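Local coordinates for protein alpha-rhamnosidase (PDB 6I60) that probably hydrolyses terminal non-reducing alpha-L-rhamnose residues of alpha-L-rhamnosides, as a glycoside hydrolase able to remove rhamnose from natural flavonoids, at residues 170-182 / 287-301. Residues are numbered along the deposited sequence; the frame is centred on the assembly and turned at random.
Sequences NYTIAYAPMFRKS and WKTTYGPITLNSLYH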
loop_
_atom_site.group_PDB
_atom_site.type_symbol
_atom_site.label_atom_id
_atom_site.label_comp_id
_atom_site.label_asym_id
_atom_site.label_seq_id
_atom_site.Cartn_x
_atom_site.Cartn_y
_atom_site.Cartn_z
ATOM N N ASN A 170 9.610 -25.711 -7.223
ATOM C CA ASN A 170 10.611 -25.507 -8.257
ATOM C C ASN A 170 10.280 -24.233 -9.024
ATOM O O ASN A 170 9.210 -23.642 -8.862
ATOM C CB ASN A 170 10.684 -26.710 -9.206
ATOM C CG ASN A 170 9.364 -26.988 -9.896
ATOM O OD1 ASN A 170 8.306 -26.560 -9.435
ATOM N ND2 ASN A 170 9.422 -27.708 -11.010
ATOM N N TYR A 171 11.218 -23.807 -9.869
ATOM C CA TYR A 171 11.090 -22.554 -10.608
ATOM C C TYR A 171 11.275 -22.837 -12.093
ATOM O O TYR A 171 12.379 -23.171 -12.534
ATOM C CB TYR A 171 12.104 -21.519 -10.116
ATOM C CG TYR A 171 12.081 -21.311 -8.617
ATOM C CD1 TYR A 171 11.274 -20.338 -8.042
ATOM C CD2 TYR A 171 12.864 -22.091 -7.777
ATOM C CE1 TYR A 171 11.248 -20.147 -6.671
ATOM C CE2 TYR A 171 12.844 -21.909 -6.406
ATOM C CZ TYR A 171 12.037 -20.936 -5.859
ATOM O OH TYR A 171 12.017 -20.752 -4.495
ATOM N N THR A 172 10.193 -22.708 -12.859
ATOM C CA THR A 172 10.227 -22.850 -14.310
ATOM C C THR A 172 10.321 -21.453 -14.913
ATOM O O THR A 172 9.338 -20.705 -14.920
ATOM C CB THR A 172 8.990 -23.587 -14.822
ATOM O OG1 THR A 172 8.592 -24.580 -13.869
ATOM C CG2 THR A 172 9.285 -24.260 -16.150
ATOM N N ILE A 173 11.502 -21.101 -15.412
ATOM C CA ILE A 173 11.778 -19.766 -15.931
ATOM C C ILE A 173 11.810 -19.852 -17.450
ATOM O O ILE A 173 12.722 -20.456 -18.029
ATOM C CB ILE A 173 13.094 -19.201 -15.381
ATOM C CG1 ILE A 173 12.995 -18.987 -13.868
ATOM C CG2 ILE A 173 13.448 -17.899 -16.085
ATOM C CD1 ILE A 173 14.147 -19.589 -13.090
ATOM N N ALA A 174 10.818 -19.245 -18.099
ATOM C CA ALA A 174 10.788 -19.151 -19.549
ATOM C C ALA A 174 11.654 -17.983 -20.017
ATOM O O ALA A 174 12.204 -17.219 -19.220
ATOM C CB ALA A 174 9.352 -19.004 -20.044
ATOM N N TYR A 175 11.776 -17.839 -21.331
ATOM C CA TYR A 175 12.564 -16.766 -21.913
ATOM C C TYR A 175 11.701 -15.512 -22.041
ATOM O O TYR A 175 10.597 -15.430 -21.496
ATOM C CB TYR A 175 13.137 -17.200 -23.260
ATOM C CG TYR A 175 14.452 -17.940 -23.170
ATOM C CD1 TYR A 175 14.664 -18.908 -22.196
ATOM C CD2 TYR A 175 15.479 -17.677 -24.067
ATOM C CE1 TYR A 175 15.863 -19.588 -22.116
ATOM C CE2 TYR A 175 16.680 -18.352 -23.995
ATOM C CZ TYR A 175 16.868 -19.307 -23.019
ATOM O OH TYR A 175 18.064 -19.979 -22.947
ATOM N N ALA A 176 12.199 -14.515 -22.770
ATOM C CA ALA A 176 11.482 -13.259 -22.961
ATOM C C ALA A 176 11.103 -13.100 -24.426
ATOM O O ALA A 176 11.928 -12.643 -25.233
ATOM C CB ALA A 176 12.331 -12.074 -22.494
ATOM N N PRO A 177 9.886 -13.456 -24.823
ATOM C CA PRO A 177 9.495 -13.305 -26.226
ATOM C C PRO A 177 9.132 -11.870 -26.564
ATOM O O PRO A 177 8.599 -11.121 -25.742
ATOM C CB PRO A 177 8.274 -14.223 -26.349
ATOM C CG PRO A 177 7.675 -14.222 -24.988
ATOM C CD PRO A 177 8.815 -14.061 -24.008
ATOM N N MET A 178 9.436 -11.493 -27.802
ATOM C CA MET A 178 9.076 -10.192 -28.345
ATOM C C MET A 178 8.034 -10.374 -29.439
ATOM O O MET A 178 8.075 -11.354 -30.189
ATOM C CB MET A 178 10.304 -9.466 -28.904
ATOM C CG MET A 178 11.505 -9.473 -27.973
ATOM S SD MET A 178 13.037 -9.027 -28.812
ATOM C CE MET A 178 13.567 -7.621 -27.835
ATOM N N PHE A 179 7.099 -9.431 -29.525
ATOM C CA PHE A 179 6.013 -9.496 -30.494
ATOM C C PHE A 179 5.958 -8.194 -31.273
ATOM O O PHE A 179 6.032 -7.109 -30.686
ATOM C CB PHE A 179 4.673 -9.764 -29.803
ATOM C CG PHE A 179 4.587 -11.119 -29.162
ATOM C CD1 PHE A 179 4.997 -11.307 -27.854
ATOM C CD2 PHE A 179 4.103 -12.205 -29.871
ATOM C CE1 PHE A 179 4.922 -12.554 -27.263
ATOM C CE2 PHE A 179 4.028 -13.454 -29.285
ATOM C CZ PHE A 179 4.437 -13.628 -27.979
ATOM N N ARG A 180 5.821 -8.304 -32.593
ATOM C CA ARG A 180 5.855 -7.155 -33.485
ATOM C C ARG A 180 4.713 -7.236 -34.485
ATOM O O ARG A 180 4.401 -8.315 -35.001
ATOM C CB ARG A 180 7.191 -7.076 -34.231
ATOM C CG ARG A 180 7.238 -5.977 -35.267
ATOM C CD ARG A 180 8.441 -6.100 -36.187
ATOM N NE ARG A 180 9.053 -4.804 -36.477
ATOM C CZ ARG A 180 8.451 -3.798 -37.110
ATOM N NH1 ARG A 180 7.203 -3.917 -37.550
ATOM N NH2 ARG A 180 9.108 -2.666 -37.316
ATOM N N LYS A 181 4.094 -6.088 -34.756
ATOM C CA LYS A 181 3.047 -5.977 -35.761
ATOM C C LYS A 181 3.130 -4.593 -36.388
ATOM O O LYS A 181 3.350 -3.601 -35.689
ATOM C CB LYS A 181 1.657 -6.216 -35.155
ATOM C CG LYS A 181 0.496 -5.789 -36.043
ATOM C CD LYS A 181 0.049 -6.924 -36.953
ATOM C CE LYS A 181 -0.778 -6.408 -38.119
ATOM N NZ LYS A 181 0.074 -6.062 -39.291
ATOM N N SER A 182 2.964 -4.534 -37.705
ATOM C CA SER A 182 3.048 -3.287 -38.451
ATOM C C SER A 182 1.672 -2.893 -38.969
ATOM O O SER A 182 0.885 -3.750 -39.388
ATOM C CB SER A 182 4.035 -3.414 -39.614
ATOM O OG SER A 182 4.018 -4.727 -40.151
ATOM N N TRP A 287 0.886 -11.401 -36.325
ATOM C CA TRP A 287 1.990 -10.837 -35.564
ATOM C C TRP A 287 3.235 -11.701 -35.705
ATOM O O TRP A 287 3.157 -12.933 -35.723
ATOM C CB TRP A 287 1.618 -10.721 -34.088
ATOM C CG TRP A 287 0.669 -9.613 -33.779
ATOM C CD1 TRP A 287 -0.498 -9.328 -34.422
ATOM C CD2 TRP A 287 0.799 -8.642 -32.736
ATOM N NE1 TRP A 287 -1.102 -8.236 -33.848
ATOM C CE2 TRP A 287 -0.325 -7.797 -32.809
ATOM C CE3 TRP A 287 1.761 -8.403 -31.749
ATOM C CZ2 TRP A 287 -0.515 -6.733 -31.934
ATOM C CZ3 TRP A 287 1.569 -7.350 -30.880
ATOM C CH2 TRP A 287 0.440 -6.526 -30.978
ATOM N N LYS A 288 4.385 -11.047 -35.794
ATOM C CA LYS A 288 5.657 -11.749 -35.799
ATOM C C LYS A 288 6.220 -11.814 -34.384
ATOM O O LYS A 288 5.834 -11.047 -33.499
ATOM C CB LYS A 288 6.647 -11.064 -36.740
ATOM C CG LYS A 288 6.309 -11.235 -38.212
ATOM C CD LYS A 288 5.976 -12.682 -38.543
ATOM C CE LYS A 288 6.152 -12.961 -40.027
ATOM N NZ LYS A 288 7.575 -13.218 -40.383
ATOM N N THR A 289 7.140 -12.752 -34.175
ATOM C CA THR A 289 7.678 -12.972 -32.841
ATOM C C THR A 289 9.058 -13.604 -32.943
ATOM O O THR A 289 9.377 -14.278 -33.926
ATOM C CB THR A 289 6.744 -13.853 -32.002
ATOM O OG1 THR A 289 7.243 -13.939 -30.663
ATOM C CG2 THR A 289 6.638 -15.246 -32.603
ATOM N N THR A 290 9.869 -13.376 -31.911
ATOM C CA THR A 290 11.244 -13.862 -31.875
ATOM C C THR A 290 11.767 -13.745 -30.449
ATOM O O THR A 290 11.118 -13.170 -29.570
ATOM C CB THR A 290 12.145 -13.076 -32.828
ATOM O OG1 THR A 290 13.517 -13.369 -32.538
ATOM C CG2 THR A 290 11.915 -11.592 -32.650
ATOM N N TYR A 291 12.958 -14.298 -30.234
ATOM C CA TYR A 291 13.683 -14.149 -28.981
ATOM C C TYR A 291 14.740 -13.065 -29.142
ATOM O O TYR A 291 15.356 -12.939 -30.204
ATOM C CB TYR A 291 14.339 -15.466 -28.560
ATOM C CG TYR A 291 13.417 -16.394 -27.800
ATOM C CD1 TYR A 291 12.374 -15.893 -27.033
ATOM C CD2 TYR A 291 13.588 -17.772 -27.854
ATOM C CE1 TYR A 291 11.527 -16.738 -26.339
ATOM C CE2 TYR A 291 12.747 -18.624 -27.163
ATOM C CZ TYR A 291 11.720 -18.102 -26.406
ATOM O OH TYR A 291 10.883 -18.949 -25.718
ATOM N N GLY A 292 14.944 -12.282 -28.086
ATOM C CA GLY A 292 15.854 -11.165 -28.148
ATOM C C GLY A 292 17.037 -11.299 -27.214
ATOM O O GLY A 292 17.564 -12.391 -26.981
ATOM N N PRO A 293 17.483 -10.168 -26.662
ATOM C CA PRO A 293 18.651 -10.207 -25.770
ATOM C C PRO A 293 18.370 -10.860 -24.426
ATOM O O PRO A 293 19.258 -11.524 -23.880
ATOM C CB PRO A 293 19.021 -8.726 -25.614
ATOM C CG PRO A 293 17.749 -7.989 -25.881
ATOM C CD PRO A 293 17.001 -8.796 -26.898
ATOM N N ILE A 294 17.169 -10.701 -23.877
ATOM C CA ILE A 294 16.866 -11.228 -22.551
ATOM C C ILE A 294 16.609 -12.725 -22.649
ATOM O O ILE A 294 15.765 -13.176 -23.434
ATOM C CB ILE A 294 15.662 -10.499 -21.934
ATOM C CG1 ILE A 294 15.991 -9.024 -21.707
ATOM C CG2 ILE A 294 15.265 -11.149 -20.619
ATOM C CD1 ILE A 294 15.193 -8.084 -22.574
ATOM N N THR A 295 17.341 -13.504 -21.851
ATOM C CA THR A 295 17.118 -14.943 -21.775
ATOM C C THR A 295 16.216 -15.263 -20.591
ATOM O O THR A 295 15.004 -15.037 -20.648
ATOM C CB THR A 295 18.442 -15.702 -21.656
ATOM O OG1 THR A 295 19.061 -15.400 -20.400
ATOM C CG2 THR A 295 19.383 -15.312 -22.789
ATOM N N LEU A 296 16.796 -15.779 -19.511
ATOM C CA LEU A 296 16.024 -16.103 -18.322
ATOM C C LEU A 296 15.674 -14.838 -17.551
ATOM O O LEU A 296 16.478 -13.907 -17.453
ATOM C CB LEU A 296 16.803 -17.063 -17.424
ATOM C CG LEU A 296 17.267 -18.365 -18.075
ATOM C CD1 LEU A 296 18.097 -19.181 -17.097
ATOM C CD2 LEU A 296 16.074 -19.163 -18.566
ATOM N N ASN A 297 14.460 -14.807 -17.002
ATOM C CA ASN A 297 14.012 -13.682 -16.194
ATOM C C ASN A 297 13.106 -14.206 -15.089
ATOM O O ASN A 297 12.175 -14.970 -15.358
ATOM C CB ASN A 297 13.286 -12.633 -17.047
ATOM C CG ASN A 297 12.034 -13.177 -17.714
ATOM O OD1 ASN A 297 10.915 -12.863 -17.308
ATOM N ND2 ASN A 297 12.219 -13.992 -18.746
ATOM N N SER A 298 13.391 -13.805 -13.853
ATOM C CA SER A 298 12.626 -14.262 -12.703
ATOM C C SER A 298 12.667 -13.191 -11.627
ATOM O O SER A 298 13.697 -12.542 -11.430
ATOM C CB SER A 298 13.175 -15.584 -12.155
ATOM O OG SER A 298 12.244 -16.199 -11.282
ATOM N N LEU A 299 11.541 -13.011 -10.933
ATOM C CA LEU A 299 11.490 -12.029 -9.855
ATOM C C LEU A 299 12.421 -12.402 -8.709
ATOM O O LEU A 299 12.963 -11.517 -8.039
ATOM C CB LEU A 299 10.057 -11.883 -9.342
ATOM C CG LEU A 299 9.015 -11.375 -10.338
ATOM C CD1 LEU A 299 7.614 -11.477 -9.751
ATOM C CD2 LEU A 299 9.324 -9.946 -10.746
ATOM N N TYR A 300 12.620 -13.701 -8.468
ATOM C CA TYR A 300 13.466 -14.126 -7.358
ATOM C C TYR A 300 14.934 -14.183 -7.756
ATOM O O TYR A 300 15.813 -13.873 -6.943
ATOM C CB TYR A 300 13.026 -15.499 -6.843
ATOM C CG TYR A 300 11.680 -15.527 -6.153
ATOM C CD1 TYR A 300 11.002 -16.727 -5.974
ATOM C CD2 TYR A 300 11.091 -14.364 -5.678
ATOM C CE1 TYR A 300 9.774 -16.767 -5.347
ATOM C CE2 TYR A 300 9.860 -14.394 -5.046
ATOM C CZ TYR A 300 9.207 -15.599 -4.885
ATOM O OH TYR A 300 7.982 -15.636 -4.261
ATOM N N HIS A 301 15.221 -14.578 -8.997
ATOM C CA HIS A 301 16.575 -14.925 -9.400
ATOM C C HIS A 301 17.226 -13.926 -10.346
ATOM O O HIS A 301 18.427 -14.048 -10.609
ATOM C CB HIS A 301 16.581 -16.313 -10.050
ATOM C CG HIS A 301 15.863 -17.352 -9.247
ATOM N ND1 HIS A 301 16.324 -17.801 -8.029
ATOM C CD2 HIS A 301 14.710 -18.022 -9.483
ATOM C CE1 HIS A 301 15.490 -18.708 -7.551
ATOM N NE2 HIS A 301 14.503 -18.861 -8.415
#
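Tyr175 lies between Tyr291 and Thr295. Its CB sits over the face of the Tyr291 ring, 3.9 Å from the centroid, in a CH-pi contact, and the two rings meet obliquely at 42°. Thr295 CB in turn covers a face of the Tyr175 ring, while Leu296 CD2 approaches Tyr175 CE1 at 3.6 Å. The Tyr291 hydroxyl is hydrogen-bonded to the backbone N of Lys156.

Met178 bends at chi3 (123°), bringing SD to 3.6 Å from Gly292 CA and CE against Pro293 CD. Thr290 N and, at 2.8 Å, Thr289 OG1 reach Met178 O from opposite faces of its plane.

In the alpha-L-rhamnosidase N-terminal domain, to which 287-301 belongs, antiparallel backbone hydrogen bonds join Met178 with Thr290 and Arg180 with Lys288; beyond them 171-174 and 294-298 run roughly antiparallel and touch without such bonds.

Ile173 presses CG2 on Leu296 CB, 3.7 Å away. At the other end Lys181 CB lies over the five-membered ring of Trp287, whose edge meets Phe179 CB and whose NE1 bonds to Val282 O. With an alanine at Trp287, Lys181 CB would probably lose the ring face beneath it, Phe179 CB its edge neighbour and Val282 O its donor.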